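Side-chain contacts in mannosephosphate isomerase, putative (Archaeoglobus fulgidus, PDB 1ZX5), which probably interconverts D-mannose 6-phosphate and D-fructose 6-phosphate with the help of zinc, as a member of the type 1 phosphomannose isomerases: residues 5-10 / 282-287; 40-45 / 249-254; 62-65 / 71-74; 163-168 / 254-259. All coordinates share one frame; numbering follows the deposited sequence. Where two conformers were deposited one is given.

Contacts 1, 2 and 3 are buried and purely apolar across their segments, whereas contact 4 lies at the surface and is the one with a hydrogen bond between its two sides. Contact 1 sets one ring against another between the sheets of the C-terminal cupin. Contacts 2 and 4 both use strand 250-256 of that domain: contact 2 joins it to the end of strand 36-41, contact 4 to the turn before strand 167-170, both strands of the six-stranded sheet, and a single 1,2-ethanediol touches both contacts. Contact 3 holds together the two ends of helix 61-73. Contacts 1 and 2 adjoin where Ile8 and Gln10 pack against residues 40-42; contacts 3 and 4 are farthest apart, with centres about 26 Å from each other.

Contact 1 of 4, residues 5-10 / 282-287; sequences PSFIFQ and DSFTVE
Phe7 and Phe284 form a T-shaped aromatic pair in the C-terminal cupin, where the chain's N-terminal segment reaches the inner side of strand 283-288. The two ring planes stand at 85° and their centroids are 5.4 Å apart. Phe7 supplies the edge: its CE1 sits 3.8 Å from Phe284 CD1, above the rim of the Phe284 face and not its middle, while Phe7 CZ comes 3.8 Å from Phe284 CB. Such a meeting brings the slightly positive ring hydrogens of Phe7 onto the electron-rich face of Phe284. The first torsion of Phe284 (chi1 56°) tucks its ring between its own N and carbonyl carbon, which turns the face toward Phe7. One face of the Phe7 ring is packed by Ser6 CB, 3.6 Å above its centre. Ser6 suits this place twice over, since its OG bonds Thr281 OG1 and the N of Lys264 while its methylene lies on the ring. Phe7 also touches Leu261 of one sheet and Cys275 and Val277 of the other, and Phe284 packs on Val277 and Ile243. The pair forms part of the apolar filling between the two antiparallel sheets of a cupin beta sandwich.

Contact 2 of 4, residues 40-45 / 249-254; sequences WEFSAH and MNILYA. With EDO (1,2-ethanediol), chain C.
The closest CA atoms, those of Phe42 and Ile251, are 8.4 Å apart, and no hydrogen bond joins residues 40-45 to 249-254, so the contact is left to side chains. Phe42 follows strand 36-41 with left-handed helical backbone angles (phi 60°), and its side chain slides past that of Ile251 in the opposite direction. Ile251 CD1, at the end of the longer branch, approaches Phe42 CB to 4.0 Å, while its CG2 methyl lies 4.2 Å from Phe42 CD2, meeting the ring obliquely. With CG1 placed beside the backbone N (chi1 -72°) and the chain extended beyond it, the beta-branched isoleucine offers both its methyls to the same neighbour. Phe42 also packs on Ser274 and Leu276 of the neighbouring strand. Glu41 is buried, yet its carboxylate is well met: OE2 by Ser39 OG and by Lys29 in a salt bridge, OE1 by Ser274 OG, a set that would favour the charged form. Behind Phe42, Ser43 OG accepts from His45 N at 3.0 Å, an ST turn in the loop after strand 36-41. Tyr253 gives its hydroxyl proton to O2 of a 1,2-ethanediol, 2.7 Å from OH, which lies at the ring edge and is also bonded by Trp24 NE1. The arrangement is an apolar seam between two domains, joining the type I catalytic region to a sheet of the C-terminal cupin.

Contact 3 of 4, residues 62-65 / 71-74; sequences IELF and ELLG
Helix 61-73 packs against itself here, Leu64 and Phe65 from its first turns meeting Leu72 and Leu73 from its last. The CA atoms of Phe65 and Leu72 are 7.4 Å apart, short for residues seven apart in a straight alpha helix, so the helix does not run straight between them, and side chains that would otherwise lie too far apart can touch. Leu72 CD1 touches both Leu64 and Phe65. It lies 4.0 Å from Leu64 CD2, the two side chains crossing at about a right angle, and 4.1 Å from Phe65 CD1, where it meets the ring at its edge. Phe65 swings away from its own backbone N (chi1 -174°), which brings the ring's CE1 edge to Leu73; there CE1 finds Leu73 CD1 at 3.7 Å, again near the ring plane. The helix belongs to the catalytic region but leans on the C-terminal cupin: Leu64 and Leu72 both rest on Leu276 of strand 274-277, and leucine suits this apolar interior between helix and strand. Glu71 bonds Ser280 OG and the backbone N of Glu3 and Leu4, tying this end to the N-terminal segment.

Contact 4 of 4, residues 163-168 / 254-259; sequences TPYDTF and AAEGYF. With EDO (1,2-ethanediol), chain C.
Tyr165 OH donates a hydrogen bond to Glu256 OE2, 2.6 Å away, and this short link is the heart of the contact. The acceptor lies in the plane of the Tyr165 ring, at its edge, but the hydroxyl reaches the carboxylate from above, 44° out of its plane. Ala255 adds an apolar touch beside it, its CB 3.6 Å from Tyr165 OH; the small methyl lies beside the hydroxyl end of the ring. The extended chain of Glu256 beyond CG carries the carboxylate out to meet the phenol. Consecutive residues can both face the tyrosine because Ala255 and Glu256 form a classic beta bulge opposite Lys292. The carbonyl O of Ala255 also accepts from a 1,2-ethanediol, whose O2 is 2.9 Å away. On the other side Tyr165 occupies the third position of a type II turn from Thr163 to Asp166, with positive phi. Asp166 OD2 accepts from Thr163 N at 2.9 Å, nearly straight, which steadies the turn, and Lys222 NZ binds Asp166 OD1, Thr163 OG1 and Pro164 O. The turn leads into strand 167-170, the edge strand beside 119-123, while the bulge ends strand 250-256 next to 291-298, so the tyrosine spans from one sheet to the other.

Contact 1 of 4, residues 5-10 / 282-287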
# COMPACT_ATOMS: atom_id res chain seq x y z
N PRO A 5 0.75 -18.06 15.67
CA PRO A 5 1.68 -18.77 14.80
C PRO A 5 2.56 -17.77 14.05
O PRO A 5 2.32 -16.57 14.12
CB PRO A 5 0.76 -19.51 13.83
CG PRO A 5 -0.48 -18.71 13.81
CD PRO A 5 -0.64 -18.14 15.18
N SER A 6 3.58 -18.28 13.36
CA SER A 6 4.47 -17.44 12.57
C SER A 6 3.79 -16.80 11.36
O SER A 6 4.13 -15.68 10.97
CB SER A 6 5.67 -18.26 12.08
OG SER A 6 6.61 -18.43 13.11
N PHE A 7 2.85 -17.52 10.75
CA PHE A 7 2.28 -17.13 9.48
C PHE A 7 0.76 -17.15 9.51
O PHE A 7 0.14 -18.20 9.69
CB PHE A 7 2.81 -18.05 8.36
CG PHE A 7 4.30 -18.27 8.39
CD1 PHE A 7 5.19 -17.20 8.24
CD2 PHE A 7 4.82 -19.54 8.59
CE1 PHE A 7 6.57 -17.41 8.28
CE2 PHE A 7 6.19 -19.76 8.64
CZ PHE A 7 7.07 -18.68 8.48
N ILE A 8 0.18 -15.96 9.35
CA ILE A 8 -1.26 -15.79 9.37
C ILE A 8 -1.72 -15.42 7.96
O ILE A 8 -1.14 -14.54 7.32
CB ILE A 8 -1.69 -14.74 10.43
CG1 ILE A 8 -1.32 -15.24 11.84
CG2 ILE A 8 -3.20 -14.39 10.31
CD1 ILE A 8 -1.40 -14.18 12.94
N PHE A 9 -2.75 -16.11 7.49
CA PHE A 9 -3.24 -15.95 6.13
C PHE A 9 -4.63 -15.32 6.14
O PHE A 9 -5.33 -15.40 7.15
CB PHE A 9 -3.23 -17.31 5.41
CG PHE A 9 -1.84 -17.85 5.24
CD1 PHE A 9 -1.05 -17.44 4.17
CD2 PHE A 9 -1.29 -18.73 6.18
CE1 PHE A 9 0.24 -17.92 4.01
CE2 PHE A 9 0.01 -19.21 6.03
CZ PHE A 9 0.78 -18.80 4.95
N GLN A 10 -5.02 -14.66 5.05
CA GLN A 10 -6.41 -14.22 4.91
C GLN A 10 -7.29 -15.42 4.65
O GLN A 10 -6.93 -16.27 3.85
CB GLN A 10 -6.60 -13.21 3.77
CG GLN A 10 -6.03 -11.85 4.08
CD GLN A 10 -6.59 -10.74 3.22
OE1 GLN A 10 -6.97 -10.93 2.06
NE2 GLN A 10 -6.61 -9.57 3.78
N ASP A 282 10.82 -14.01 15.60
CA ASP A 282 12.07 -13.30 15.43
C ASP A 282 12.59 -13.45 14.00
O ASP A 282 13.01 -12.49 13.37
CB ASP A 282 13.13 -13.78 16.47
CG ASP A 282 13.31 -15.33 16.48
OD1 ASP A 282 12.40 -16.07 16.02
OD2 ASP A 282 14.37 -15.83 16.96
N SER A 283 12.57 -14.68 13.51
CA SER A 283 13.02 -14.98 12.16
C SER A 283 12.47 -16.30 11.65
O SER A 283 11.92 -17.10 12.42
CB SER A 283 14.54 -15.00 12.09
OG SER A 283 15.03 -16.04 12.88
N PHE A 284 12.64 -16.52 10.36
CA PHE A 284 12.10 -17.68 9.68
C PHE A 284 12.84 -17.80 8.35
O PHE A 284 13.55 -16.88 7.95
CB PHE A 284 10.59 -17.50 9.45
CG PHE A 284 10.23 -16.24 8.70
CD1 PHE A 284 10.08 -16.26 7.32
CD2 PHE A 284 10.05 -15.03 9.37
CE1 PHE A 284 9.73 -15.10 6.61
CE2 PHE A 284 9.73 -13.86 8.67
CZ PHE A 284 9.56 -13.90 7.29
N THR A 285 12.67 -18.93 7.68
CA THR A 285 13.20 -19.05 6.33
C THR A 285 12.11 -19.07 5.26
O THR A 285 10.97 -19.49 5.52
CB THR A 285 14.13 -20.27 6.16
OG1 THR A 285 13.37 -21.48 6.31
CG2 THR A 285 15.28 -20.23 7.15
N VAL A 286 12.47 -18.58 4.08
CA VAL A 286 11.64 -18.71 2.88
C VAL A 286 12.46 -19.47 1.83
O VAL A 286 13.69 -19.30 1.75
CB VAL A 286 11.14 -17.33 2.35
CG1 VAL A 286 10.42 -16.59 3.46
CG2 VAL A 286 12.28 -16.46 1.86
N GLU A 287 11.80 -20.33 1.07
CA GLU A 287 12.51 -21.13 0.08
C GLU A 287 11.81 -21.09 -1.27
O GLU A 287 10.61 -21.38 -1.37
CB GLU A 287 12.68 -22.57 0.55
CG GLU A 287 13.59 -23.38 -0.33
CD GLU A 287 13.41 -24.87 -0.17
OE1 GLU A 287 12.46 -25.28 0.53
OE2 GLU A 287 14.22 -25.64 -0.73

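Contact 2 of 4, residues 40-45 / 249-254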
# COMPACT_ATOMS: atom_id res chain seq x y z
N TRP A 40 -7.30 -5.57 -0.68
CA TRP A 40 -6.86 -5.08 0.62
C TRP A 40 -6.32 -6.26 1.41
O TRP A 40 -7.04 -7.22 1.70
CB TRP A 40 -8.03 -4.39 1.35
CG TRP A 40 -8.47 -3.05 0.73
CD1 TRP A 40 -8.38 -2.69 -0.60
CD2 TRP A 40 -9.07 -1.94 1.40
NE1 TRP A 40 -8.87 -1.42 -0.77
CE2 TRP A 40 -9.30 -0.93 0.43
CE3 TRP A 40 -9.44 -1.69 2.74
CZ2 TRP A 40 -9.88 0.31 0.75
CZ3 TRP A 40 -10.01 -0.45 3.05
CH2 TRP A 40 -10.23 0.53 2.06
N GLU A 41 -5.03 -6.19 1.74
CA GLU A 41 -4.32 -7.31 2.34
C GLU A 41 -4.12 -7.04 3.83
O GLU A 41 -3.36 -6.16 4.20
CB GLU A 41 -2.97 -7.51 1.64
CG GLU A 41 -3.03 -7.59 0.10
CD GLU A 41 -3.43 -8.98 -0.40
OE1 GLU A 41 -3.04 -9.98 0.21
OE2 GLU A 41 -4.14 -9.08 -1.42
N PHE A 42 -4.81 -7.82 4.67
CA PHE A 42 -4.76 -7.66 6.14
C PHE A 42 -5.25 -6.30 6.58
O PHE A 42 -4.69 -5.69 7.49
CB PHE A 42 -3.37 -8.02 6.70
CG PHE A 42 -2.97 -9.42 6.38
CD1 PHE A 42 -3.60 -10.50 7.00
CD2 PHE A 42 -2.02 -9.67 5.39
CE1 PHE A 42 -3.26 -11.82 6.68
CE2 PHE A 42 -1.66 -10.98 5.07
CZ PHE A 42 -2.29 -12.06 5.71
N SER A 43 -6.31 -5.83 5.93
CA SER A 43 -6.93 -4.57 6.28
C SER A 43 -7.56 -4.64 7.67
O SER A 43 -8.40 -5.50 7.94
CB SER A 43 -8.00 -4.20 5.26
OG SER A 43 -8.85 -3.19 5.79
N ALA A 44 -7.15 -3.71 8.53
CA ALA A 44 -7.89 -3.42 9.75
C ALA A 44 -8.63 -2.08 9.62
O ALA A 44 -8.89 -1.42 10.62
CB ALA A 44 -6.98 -3.42 10.96
N HIS A 45 -8.94 -1.68 8.39
CA HIS A 45 -9.73 -0.48 8.17
C HIS A 45 -11.21 -0.80 8.35
O HIS A 45 -11.73 -1.73 7.73
CB HIS A 45 -9.45 0.10 6.78
CG HIS A 45 -9.96 1.50 6.60
ND1 HIS A 45 -11.28 1.78 6.32
CD2 HIS A 45 -9.33 2.70 6.69
CE1 HIS A 45 -11.44 3.09 6.23
NE2 HIS A 45 -10.27 3.67 6.46
N MSE A 249 5.84 -6.22 13.67
CA MSE A 249 4.94 -6.82 12.69
C MSE A 249 5.50 -6.70 11.27
O MSE A 249 5.97 -5.62 10.86
CB MSE A 249 3.58 -6.15 12.76
CG MSE A 249 2.44 -6.93 12.15
SE MSE A 249 0.78 -5.82 12.02
CE MSE A 249 1.32 -4.67 10.49
N ASN A 250 5.45 -7.81 10.53
CA ASN A 250 5.78 -7.83 9.11
C ASN A 250 4.58 -8.38 8.31
O ASN A 250 3.74 -9.13 8.85
CB ASN A 250 7.01 -8.71 8.82
CG ASN A 250 8.34 -8.06 9.25
OD1 ASN A 250 8.42 -7.32 10.23
ND2 ASN A 250 9.38 -8.38 8.53
N ILE A 251 4.51 -7.99 7.04
CA ILE A 251 3.62 -8.61 6.07
C ILE A 251 4.49 -8.98 4.88
O ILE A 251 5.33 -8.19 4.45
CB ILE A 251 2.43 -7.67 5.66
CG1 ILE A 251 1.41 -7.55 6.81
CG2 ILE A 251 1.72 -8.18 4.38
CD1 ILE A 251 0.34 -6.46 6.63
N LEU A 252 4.31 -10.19 4.37
CA LEU A 252 5.04 -10.66 3.20
C LEU A 252 4.09 -10.72 2.02
O LEU A 252 2.97 -11.21 2.16
CB LEU A 252 5.60 -12.08 3.45
CG LEU A 252 6.44 -12.32 4.70
CD1 LEU A 252 6.73 -13.83 4.85
CD2 LEU A 252 7.75 -11.51 4.66
N TYR A 253 4.54 -10.24 0.87
CA TYR A 253 3.75 -10.40 -0.35
C TYR A 253 4.58 -11.16 -1.38
O TYR A 253 5.70 -10.76 -1.70
CB TYR A 253 3.27 -9.05 -0.91
CG TYR A 253 2.64 -9.21 -2.28
CD1 TYR A 253 1.34 -9.74 -2.40
CD2 TYR A 253 3.33 -8.88 -3.43
CE1 TYR A 253 0.76 -9.94 -3.66
CE2 TYR A 253 2.77 -9.06 -4.69
CZ TYR A 253 1.49 -9.59 -4.80
OH TYR A 253 0.94 -9.78 -6.04
N ALA A 254 4.02 -12.24 -1.92
CA ALA A 254 4.72 -13.05 -2.93
C ALA A 254 4.54 -12.43 -4.32
O ALA A 254 3.48 -12.56 -4.93
CB ALA A 254 4.22 -14.51 -2.91
C1 EDO C . 3.68 -9.35 -10.15
O1 EDO C . 2.64 -9.51 -11.14
C2 EDO C . 3.06 -9.04 -8.78
O2 EDO C . 2.65 -10.24 -8.13

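Contact 3 of 4, residues 62-65 / 71-74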
# COMPACT_ATOMS: atom_id res chain seq x y z
N ILE A 62 -9.64 -6.83 12.88
CA ILE A 62 -9.99 -5.90 13.95
C ILE A 62 -10.03 -6.64 15.29
O ILE A 62 -9.47 -6.16 16.28
CB ILE A 62 -11.29 -5.13 13.60
CG1 ILE A 62 -10.99 -4.17 12.43
CG2 ILE A 62 -11.87 -4.41 14.83
CD1 ILE A 62 -12.18 -3.37 11.93
N GLU A 63 -10.69 -7.79 15.32
CA GLU A 63 -10.68 -8.64 16.50
C GLU A 63 -9.23 -9.04 16.81
O GLU A 63 -8.75 -8.83 17.92
CB GLU A 63 -11.56 -9.88 16.31
CG GLU A 63 -11.82 -10.68 17.59
CD GLU A 63 -12.78 -11.84 17.39
OE1 GLU A 63 -13.90 -11.62 16.86
OE2 GLU A 63 -12.44 -12.98 17.77
N LEU A 64 -8.54 -9.58 15.81
CA LEU A 64 -7.14 -10.02 16.00
C LEU A 64 -6.29 -8.93 16.66
O LEU A 64 -5.56 -9.19 17.62
CB LEU A 64 -6.51 -10.49 14.68
CG LEU A 64 -5.07 -11.02 14.80
CD1 LEU A 64 -5.03 -12.42 15.43
CD2 LEU A 64 -4.36 -11.01 13.47
N PHE A 65 -6.40 -7.70 16.16
CA PHE A 65 -5.61 -6.60 16.68
C PHE A 65 -6.01 -6.18 18.11
O PHE A 65 -5.14 -5.91 18.94
CB PHE A 65 -5.62 -5.40 15.72
CG PHE A 65 -4.70 -4.29 16.13
CD1 PHE A 65 -3.32 -4.42 16.00
CD2 PHE A 65 -5.20 -3.11 16.68
CE1 PHE A 65 -2.45 -3.39 16.38
CE2 PHE A 65 -4.35 -2.08 17.07
CZ PHE A 65 -2.97 -2.22 16.91
N GLU A 71 1.63 -8.48 21.02
CA GLU A 71 2.33 -9.56 20.32
C GLU A 71 2.51 -9.28 18.82
O GLU A 71 3.57 -9.55 18.27
CB GLU A 71 1.63 -10.91 20.51
CG GLU A 71 2.49 -12.07 20.04
CD GLU A 71 1.82 -13.43 20.14
OE1 GLU A 71 0.80 -13.56 20.86
OE2 GLU A 71 2.33 -14.38 19.49
N LEU A 72 1.47 -8.74 18.18
CA LEU A 72 1.57 -8.39 16.76
C LEU A 72 2.60 -7.30 16.50
O LEU A 72 3.41 -7.41 15.57
CB LEU A 72 0.22 -7.96 16.19
CG LEU A 72 -0.78 -9.02 15.73
CD1 LEU A 72 -2.09 -8.32 15.37
CD2 LEU A 72 -0.25 -9.81 14.54
N LEU A 73 2.57 -6.24 17.31
CA LEU A 73 3.38 -5.06 17.04
C LEU A 73 4.79 -5.16 17.57
O LEU A 73 5.71 -4.56 17.00
CB LEU A 73 2.70 -3.80 17.59
CG LEU A 73 1.39 -3.35 16.94
CD1 LEU A 73 0.81 -2.18 17.74
CD2 LEU A 73 1.55 -2.96 15.46
N GLY A 74 4.97 -5.91 18.66
CA GLY A 74 6.28 -6.10 19.27
C GLY A 74 6.87 -4.79 19.74
O GLY A 74 6.24 -4.08 20.54

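Contact 4 of 4, residues 163-168 / 254-259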
# COMPACT_ATOMS: atom_id res chain seq x y z
N THR A 163 9.58 0.75 -14.66
CA THR A 163 9.95 -0.65 -14.89
C THR A 163 9.59 -1.37 -13.60
O THR A 163 9.46 -0.71 -12.56
CB THR A 163 11.46 -0.83 -15.20
OG1 THR A 163 12.24 -0.25 -14.15
CG2 THR A 163 11.84 -0.18 -16.54
N PRO A 164 9.40 -2.71 -13.65
CA PRO A 164 9.04 -3.43 -12.44
C PRO A 164 9.94 -3.09 -11.25
O PRO A 164 11.18 -2.98 -11.41
CB PRO A 164 9.24 -4.90 -12.84
CG PRO A 164 8.95 -4.91 -14.30
CD PRO A 164 9.48 -3.61 -14.82
N TYR A 165 9.32 -2.94 -10.08
CA TYR A 165 10.00 -2.75 -8.80
C TYR A 165 10.56 -1.34 -8.56
O TYR A 165 11.23 -1.12 -7.55
CB TYR A 165 11.02 -3.88 -8.51
CG TYR A 165 10.36 -5.24 -8.61
CD1 TYR A 165 9.38 -5.62 -7.69
CD2 TYR A 165 10.68 -6.12 -9.65
CE1 TYR A 165 8.72 -6.87 -7.79
CE2 TYR A 165 10.03 -7.36 -9.77
CZ TYR A 165 9.06 -7.72 -8.84
OH TYR A 165 8.42 -8.94 -8.94
N ASP A 166 10.29 -0.41 -9.47
CA ASP A 166 10.45 1.01 -9.16
C ASP A 166 9.59 1.30 -7.95
O ASP A 166 8.53 0.66 -7.77
CB ASP A 166 9.99 1.90 -10.31
CG ASP A 166 10.97 1.95 -11.44
OD1 ASP A 166 12.12 1.46 -11.28
OD2 ASP A 166 10.61 2.48 -12.51
N THR A 167 10.04 2.25 -7.13
CA THR A 167 9.28 2.68 -5.96
C THR A 167 9.05 4.18 -5.96
O THR A 167 9.80 4.95 -6.59
CB THR A 167 9.96 2.27 -4.61
OG1 THR A 167 11.22 2.95 -4.48
CG2 THR A 167 10.18 0.77 -4.49
N PHE A 168 8.00 4.58 -5.25
CA PHE A 168 7.66 5.97 -5.04
C PHE A 168 7.28 6.15 -3.58
O PHE A 168 6.82 5.21 -2.94
CB PHE A 168 6.48 6.39 -5.95
CG PHE A 168 6.81 6.29 -7.40
CD1 PHE A 168 7.41 7.36 -8.06
CD2 PHE A 168 6.58 5.12 -8.11
CE1 PHE A 168 7.75 7.28 -9.41
CE2 PHE A 168 6.92 5.02 -9.46
CZ PHE A 168 7.51 6.10 -10.11
N ALA A 254 4.02 -12.24 -1.92
CA ALA A 254 4.72 -13.05 -2.93
C ALA A 254 4.54 -12.43 -4.32
O ALA A 254 3.48 -12.56 -4.93
CB ALA A 254 4.22 -14.51 -2.91
N ALA A 255 5.55 -11.73 -4.79
CA ALA A 255 5.47 -11.02 -6.07
C ALA A 255 5.73 -11.93 -7.27
O ALA A 255 5.06 -11.81 -8.29
CB ALA A 255 6.45 -9.84 -6.09
N GLU A 256 6.72 -12.81 -7.14
CA GLU A 256 7.07 -13.81 -8.17
C GLU A 256 7.51 -15.08 -7.48
O GLU A 256 8.31 -15.05 -6.55
CB GLU A 256 8.25 -13.33 -9.05
CG GLU A 256 7.92 -12.18 -9.99
CD GLU A 256 9.16 -11.58 -10.66
OE1 GLU A 256 10.14 -12.33 -10.92
OE2 GLU A 256 9.16 -10.36 -10.93
N GLY A 257 6.99 -16.21 -7.96
CA GLY A 257 7.48 -17.52 -7.55
C GLY A 257 6.62 -18.15 -6.48
O GLY A 257 5.65 -17.55 -6.01
N TYR A 258 7.00 -19.36 -6.08
CA TYR A 258 6.31 -20.11 -5.05
C TYR A 258 7.26 -20.26 -3.87
O TYR A 258 8.43 -20.55 -4.07
CB TYR A 258 5.94 -21.49 -5.62
CG TYR A 258 5.45 -22.47 -4.58
CD1 TYR A 258 4.20 -22.31 -3.98
CD2 TYR A 258 6.25 -23.55 -4.18
CE1 TYR A 258 3.75 -23.19 -3.02
CE2 TYR A 258 5.79 -24.45 -3.21
CZ TYR A 258 4.53 -24.26 -2.64
OH TYR A 258 4.06 -25.13 -1.69
N PHE A 259 6.76 -20.08 -2.65
CA PHE A 259 7.60 -20.07 -1.43
C PHE A 259 7.15 -21.08 -0.40
O PHE A 259 5.97 -21.16 -0.10
CB PHE A 259 7.57 -18.67 -0.77
CG PHE A 259 8.17 -17.60 -1.63
CD1 PHE A 259 9.53 -17.30 -1.55
CD2 PHE A 259 7.38 -16.92 -2.56
CE1 PHE A 259 10.10 -16.34 -2.36
CE2 PHE A 259 7.95 -15.96 -3.38
CZ PHE A 259 9.31 -15.67 -3.28
C1 EDO C . 3.68 -9.35 -10.15
O1 EDO C . 2.64 -9.51 -11.14
C2 EDO C . 3.06 -9.04 -8.78
O2 EDO C . 2.65 -10.24 -8.13